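Uncharacterized protein (Bacteroides ovatus, PDB 3NQK) is of unknown function but probably pairs an amino-terminal domain of the E-set (immunoglobulin-like) class with a carboxy-terminal, mostly antiparallel beta domain. Local coordinates at residues A[23-35]-A[149-161]. Residues are numbered along the deposited sequence; the frame is centred on the assembly and turned at random.
Sequences SDGVTTIYVRYKD and KALLKVVPFNNYS. With EDO (1,2-ethanediol), chain B.
One water is gripped by three groups where strands 27-32 and 149-157 come together: it donates to Gly25 O, accepts from Leu151 N and lies 2.8 Å from Thr27 OG1, so that it bridges the two segments. From here the strands run parallel. Thr27 N to Leu151 O, at 2.7 Å, begins a series of seven backbone bonds that closes with Tyr33 N to Phe157 O. On one side of the sheet, Thr28 CG2 meets Val155 CG2 at 3.7 Å. On the other, Ile29 CD1 reaches Leu152 CD1; Tyr41 packs on Ile29 and Leu43 on Leu152, both from strand 38-48.

At the far end, Arg32 NH2 donates to Asn159 OD1 at 2.8 Å in a bent bond, while NH1 forms a salt bridge with Asp314. Asn159 OD1 sits at the edge of the guanidinium, and Phe157 CE2 lies over one face, 3.7 Å from Arg32 CZ. The guanidinium and ring planes are 64° apart. The bend at chi3 (-101°) turns the arginine chain back across the phenylalanine, whose ring also receives Arg32 CB over its face in a CH-pi contact. Phe157 takes this place because its CG stands between the backbone N and the carbonyl carbon (chi1 74°), which swings the ring over the neighbouring strand and sets CE1 3.3 Å from Arg32 N. Trp319 completes the cluster, edge-to-face with Phe157 and stacked on Tyr30.

Since 149-157 also pairs antiparallel with 125-133, the arrangement is that of a mixed beta-sheet, in which a parallel edge pairing joins two distant parts of the sequence.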
loop_
_atom_site.group_PDB
_atom_site.type_symbol
_atom_site.label_atom_id
_atom_site.label_comp_id
_atom_site.label_asym_id
_atom_site.label_seq_id
_atom_site.Cartn_x
_atom_site.Cartn_y
_atom_site.Cartn_z
ATOM N N SER A 23 0.077 23.793 6.554
ATOM C CA SER A 23 -0.405 25.094 7.057
ATOM C C SER A 23 -0.629 26.170 5.962
ATOM O O SER A 23 -1.586 26.943 6.031
ATOM C CB SER A 23 0.597 25.627 8.091
ATOM O OG SER A 23 1.102 24.562 8.899
ATOM N N ASP A 24 0.243 26.179 4.947
ATOM C CA ASP A 24 0.273 27.263 3.921
ATOM C C ASP A 24 -0.360 26.870 2.546
ATOM O O ASP A 24 -0.722 27.750 1.745
ATOM C CB ASP A 24 1.729 27.725 3.706
ATOM C CG ASP A 24 2.704 26.539 3.466
ATOM O OD1 ASP A 24 2.221 25.375 3.386
ATOM O OD2 ASP A 24 3.937 26.776 3.386
ATOM N N GLY A 25 -0.455 25.572 2.265
ATOM C CA GLY A 25 -1.037 25.115 1.003
ATOM C C GLY A 25 -0.167 24.126 0.272
ATOM O O GLY A 25 -0.510 23.690 -0.835
ATOM N N VAL A 26 0.936 23.725 0.906
ATOM C CA VAL A 26 1.872 22.769 0.309
ATOM C C VAL A 26 1.657 21.331 0.810
ATOM O O VAL A 26 1.530 21.095 2.003
ATOM C CB VAL A 26 3.329 23.194 0.582
ATOM C CG1 VAL A 26 4.245 22.029 0.483
ATOM C CG2 VAL A 26 3.732 24.282 -0.378
ATOM N N THR A 27 1.610 20.382 -0.130
ATOM C CA THR A 27 1.450 18.966 0.188
ATOM C C THR A 27 2.801 18.271 0.090
ATOM O O THR A 27 3.469 18.345 -0.942
ATOM C CB THR A 27 0.486 18.278 -0.796
ATOM O OG1 THR A 27 -0.832 18.819 -0.648
ATOM C CG2 THR A 27 0.442 16.794 -0.549
ATOM N N THR A 28 3.211 17.604 1.153
ATOM C CA THR A 28 4.500 16.946 1.164
ATOM C C THR A 28 4.346 15.557 0.641
ATOM O O THR A 28 3.570 14.792 1.169
ATOM C CB THR A 28 5.106 16.846 2.618
ATOM O OG1 THR A 28 5.197 18.140 3.201
ATOM C CG2 THR A 28 6.489 16.220 2.578
ATOM N N ILE A 29 5.102 15.211 -0.390
ATOM C CA ILE A 29 5.126 13.844 -0.830
ATOM C C ILE A 29 6.521 13.239 -0.685
ATOM O O ILE A 29 7.539 13.918 -0.881
ATOM C CB ILE A 29 4.580 13.670 -2.271
ATOM C CG1 ILE A 29 5.507 14.264 -3.298
ATOM C CG2 ILE A 29 3.220 14.292 -2.389
ATOM C CD1 ILE A 29 5.026 14.012 -4.720
ATOM N N TYR A 30 6.550 11.963 -0.301
ATOM C CA TYR A 30 7.783 11.248 -0.047
ATOM C C TYR A 30 8.051 10.279 -1.150
ATOM O O TYR A 30 7.231 9.414 -1.428
ATOM C CB TYR A 30 7.677 10.504 1.290
ATOM C CG TYR A 30 7.525 11.444 2.479
ATOM C CD1 TYR A 30 8.643 12.002 3.091
ATOM C CD2 TYR A 30 6.272 11.829 2.934
ATOM C CE1 TYR A 30 8.519 12.886 4.149
ATOM C CE2 TYR A 30 6.136 12.716 4.009
ATOM C CZ TYR A 30 7.270 13.240 4.606
ATOM O OH TYR A 30 7.162 14.132 5.661
ATOM N N VAL A 31 9.206 10.412 -1.797
ATOM C CA VAL A 31 9.587 9.482 -2.872
ATOM C C VAL A 31 10.936 8.872 -2.583
ATOM O O VAL A 31 11.871 9.566 -2.203
ATOM C CB VAL A 31 9.620 10.185 -4.225
ATOM C CG1 VAL A 31 8.373 11.015 -4.394
ATOM C CG2 VAL A 31 10.816 11.044 -4.338
ATOM N N ARG A 32 11.033 7.563 -2.727
ATOM C CA ARG A 32 12.274 6.874 -2.416
ATOM C C ARG A 32 13.289 7.039 -3.528
ATOM O O ARG A 32 12.968 6.862 -4.700
ATOM C CB ARG A 32 12.023 5.382 -2.145
ATOM C CG ARG A 32 13.316 4.543 -2.073
ATOM C CD ARG A 32 13.072 3.125 -1.537
ATOM N NE ARG A 32 13.440 2.995 -0.118
ATOM C CZ ARG A 32 12.605 2.651 0.867
ATOM N NH1 ARG A 32 11.336 2.385 0.622
ATOM N NH2 ARG A 32 13.057 2.556 2.104
ATOM N N TYR A 33 14.513 7.415 -3.158
ATOM C CA TYR A 33 15.610 7.464 -4.104
ATOM C C TYR A 33 16.091 6.047 -4.319
ATOM O O TYR A 33 16.637 5.442 -3.417
ATOM C CB TYR A 33 16.744 8.323 -3.560
ATOM C CG TYR A 33 17.803 8.659 -4.587
ATOM C CD1 TYR A 33 18.673 7.680 -5.075
ATOM C CD2 TYR A 33 17.942 9.953 -5.069
ATOM C CE1 TYR A 33 19.653 7.989 -6.034
ATOM C CE2 TYR A 33 18.924 10.277 -6.040
ATOM C CZ TYR A 33 19.768 9.295 -6.510
ATOM O OH TYR A 33 20.728 9.615 -7.451
ATOM N N LYS A 34 15.858 5.503 -5.509
ATOM C CA LYS A 34 16.216 4.108 -5.785
ATOM C C LYS A 34 17.426 3.962 -6.703
ATOM O O LYS A 34 18.556 4.239 -6.303
ATOM C CB LYS A 34 15.013 3.338 -6.365
ATOM C CG LYS A 34 14.239 2.522 -5.343
ATOM C CD LYS A 34 13.086 1.730 -5.998
ATOM C CE LYS A 34 11.977 2.670 -6.517
ATOM N NZ LYS A 34 10.735 1.940 -6.897
ATOM N N ASP A 35 17.195 3.504 -7.924
ATOM C CA ASP A 35 18.290 3.104 -8.802
ATOM C C ASP A 35 18.545 4.166 -9.857
ATOM O O ASP A 35 17.690 4.426 -10.735
ATOM C CB ASP A 35 17.982 1.738 -9.442
ATOM C CG ASP A 35 17.795 0.603 -8.381
ATOM O OD1 ASP A 35 18.399 0.695 -7.271
ATOM O OD2 ASP A 35 17.050 -0.367 -8.670
ATOM N N LYS A 149 -5.611 23.087 -7.677
ATOM C CA LYS A 149 -4.166 23.146 -7.653
ATOM C C LYS A 149 -3.566 22.122 -6.714
ATOM O O LYS A 149 -4.257 21.526 -5.901
ATOM C CB LYS A 149 -3.692 24.571 -7.308
ATOM C CG LYS A 149 -3.816 25.573 -8.507
ATOM C CD LYS A 149 -3.646 27.039 -8.074
ATOM C CE LYS A 149 -3.721 28.004 -9.276
ATOM N NZ LYS A 149 -5.040 27.988 -9.959
ATOM N N ALA A 150 -2.278 21.872 -6.900
ATOM C CA ALA A 150 -1.530 20.949 -6.068
ATOM C C ALA A 150 -0.090 21.466 -5.969
ATOM O O ALA A 150 0.566 21.692 -6.980
ATOM C CB ALA A 150 -1.565 19.559 -6.652
ATOM N N LEU A 151 0.360 21.745 -4.757
ATOM C CA LEU A 151 1.722 22.221 -4.554
ATOM C C LEU A 151 2.523 21.125 -3.888
ATOM O O LEU A 151 2.529 20.980 -2.641
ATOM C CB LEU A 151 1.729 23.498 -3.732
ATOM C CG LEU A 151 0.909 24.641 -4.352
ATOM C CD1 LEU A 151 0.862 25.872 -3.421
ATOM C CD2 LEU A 151 1.462 25.017 -5.735
ATOM N N LEU A 152 3.179 20.325 -4.723
ATOM C CA LEU A 152 3.888 19.169 -4.266
ATOM C C LEU A 152 5.313 19.509 -3.770
ATOM O O LEU A 152 6.180 19.891 -4.553
ATOM C CB LEU A 152 3.964 18.145 -5.390
ATOM C CG LEU A 152 2.627 17.752 -6.033
ATOM C CD1 LEU A 152 2.834 16.608 -6.995
ATOM C CD2 LEU A 152 1.604 17.374 -4.996
ATOM N N LYS A 153 5.535 19.360 -2.458
ATOM C CA LYS A 153 6.882 19.461 -1.881
ATOM C C LYS A 153 7.496 18.074 -1.935
ATOM O O LYS A 153 7.164 17.194 -1.126
ATOM C CB LYS A 153 6.806 19.968 -0.433
ATOM C CG LYS A 153 8.174 20.292 0.248
ATOM C CD LYS A 153 7.980 20.464 1.752
ATOM C CE LYS A 153 9.257 20.654 2.474
ATOM N NZ LYS A 153 9.019 20.641 3.929
ATOM N N VAL A 154 8.359 17.865 -2.910
ATOM C CA VAL A 154 8.919 16.555 -3.174
ATOM C C VAL A 154 10.092 16.312 -2.265
ATOM O O VAL A 154 11.061 17.053 -2.293
ATOM C CB VAL A 154 9.372 16.442 -4.643
ATOM C CG1 VAL A 154 9.755 15.010 -4.978
ATOM C CG2 VAL A 154 8.264 16.928 -5.579
ATOM N N VAL A 155 9.968 15.306 -1.396
ATOM C CA VAL A 155 11.029 14.972 -0.443
ATOM C C VAL A 155 11.564 13.568 -0.721
ATOM O O VAL A 155 10.948 12.574 -0.344
ATOM C CB VAL A 155 10.528 15.027 1.003
ATOM C CG1 VAL A 155 11.652 14.700 1.960
ATOM C CG2 VAL A 155 9.920 16.416 1.327
ATOM N N PRO A 156 12.687 13.483 -1.428
ATOM C CA PRO A 156 13.314 12.200 -1.633
ATOM C C PRO A 156 13.740 11.600 -0.306
ATOM O O PRO A 156 13.960 12.336 0.658
ATOM C CB PRO A 156 14.535 12.542 -2.461
ATOM C CG PRO A 156 14.313 13.971 -2.933
ATOM C CD PRO A 156 13.499 14.592 -1.946
ATOM N N PHE A 157 13.818 10.286 -0.233
ATOM C CA PHE A 157 14.269 9.655 0.976
ATOM C C PHE A 157 14.942 8.317 0.702
ATOM O O PHE A 157 14.635 7.646 -0.267
ATOM C CB PHE A 157 13.102 9.467 1.945
ATOM C CG PHE A 157 12.139 8.358 1.550
ATOM C CD1 PHE A 157 11.033 8.625 0.766
ATOM C CD2 PHE A 157 12.328 7.063 2.001
ATOM C CE1 PHE A 157 10.133 7.616 0.424
ATOM C CE2 PHE A 157 11.440 6.049 1.650
ATOM C CZ PHE A 157 10.333 6.337 0.875
ATOM N N ASN A 158 15.901 7.968 1.541
ATOM C CA ASN A 158 16.506 6.638 1.511
ATOM C C ASN A 158 16.373 6.045 2.896
ATOM O O ASN A 158 15.663 6.595 3.746
ATOM C CB ASN A 158 17.976 6.711 1.053
ATOM C CG ASN A 158 18.810 7.697 1.880
ATOM O OD1 ASN A 158 18.490 7.990 3.062
ATOM N ND2 ASN A 158 19.906 8.189 1.282
ATOM N N ASN A 159 17.021 4.939 3.142
ATOM C CA ASN A 159 16.928 4.304 4.445
ATOM C C ASN A 159 17.635 5.094 5.570
ATOM O O ASN A 159 17.575 4.695 6.727
ATOM C CB ASN A 159 17.510 2.892 4.383
ATOM C CG ASN A 159 16.660 1.955 3.578
ATOM O OD1 ASN A 159 15.458 2.126 3.490
ATOM N ND2 ASN A 159 17.281 0.950 2.994
ATOM N N TYR A 160 18.292 6.203 5.229
ATOM C CA TYR A 160 19.129 6.881 6.185
ATOM C C TYR A 160 18.813 8.364 6.330
ATOM O O TYR A 160 19.541 9.078 6.992
ATOM C CB TYR A 160 20.593 6.714 5.775
ATOM C CG TYR A 160 20.995 5.277 5.467
ATOM C CD1 TYR A 160 21.175 4.357 6.480
ATOM C CD2 TYR A 160 21.191 4.849 4.155
ATOM C CE1 TYR A 160 21.539 3.027 6.203
ATOM C CE2 TYR A 160 21.551 3.518 3.870
ATOM C CZ TYR A 160 21.731 2.626 4.906
ATOM O OH TYR A 160 22.099 1.335 4.652
ATOM N N SER A 161 17.698 8.807 5.764
ATOM C CA SER A 161 17.391 10.251 5.684
ATOM C C SER A 161 16.223 10.631 6.540
ATOM O O SER A 161 15.389 9.806 6.861
ATOM C CB SER A 161 17.090 10.654 4.229
ATOM O OG SER A 161 15.899 10.019 3.738
HETATM C C1 EDO B . 3.581 23.631 6.682
HETATM O O1 EDO B . 2.716 24.558 6.001
HETATM C C2 EDO B . 4.369 22.797 5.666
HETATM O O2 EDO B . 3.472 22.209 4.720
HETATM O O HOH W 1 -1.095 21.088 -2.188
#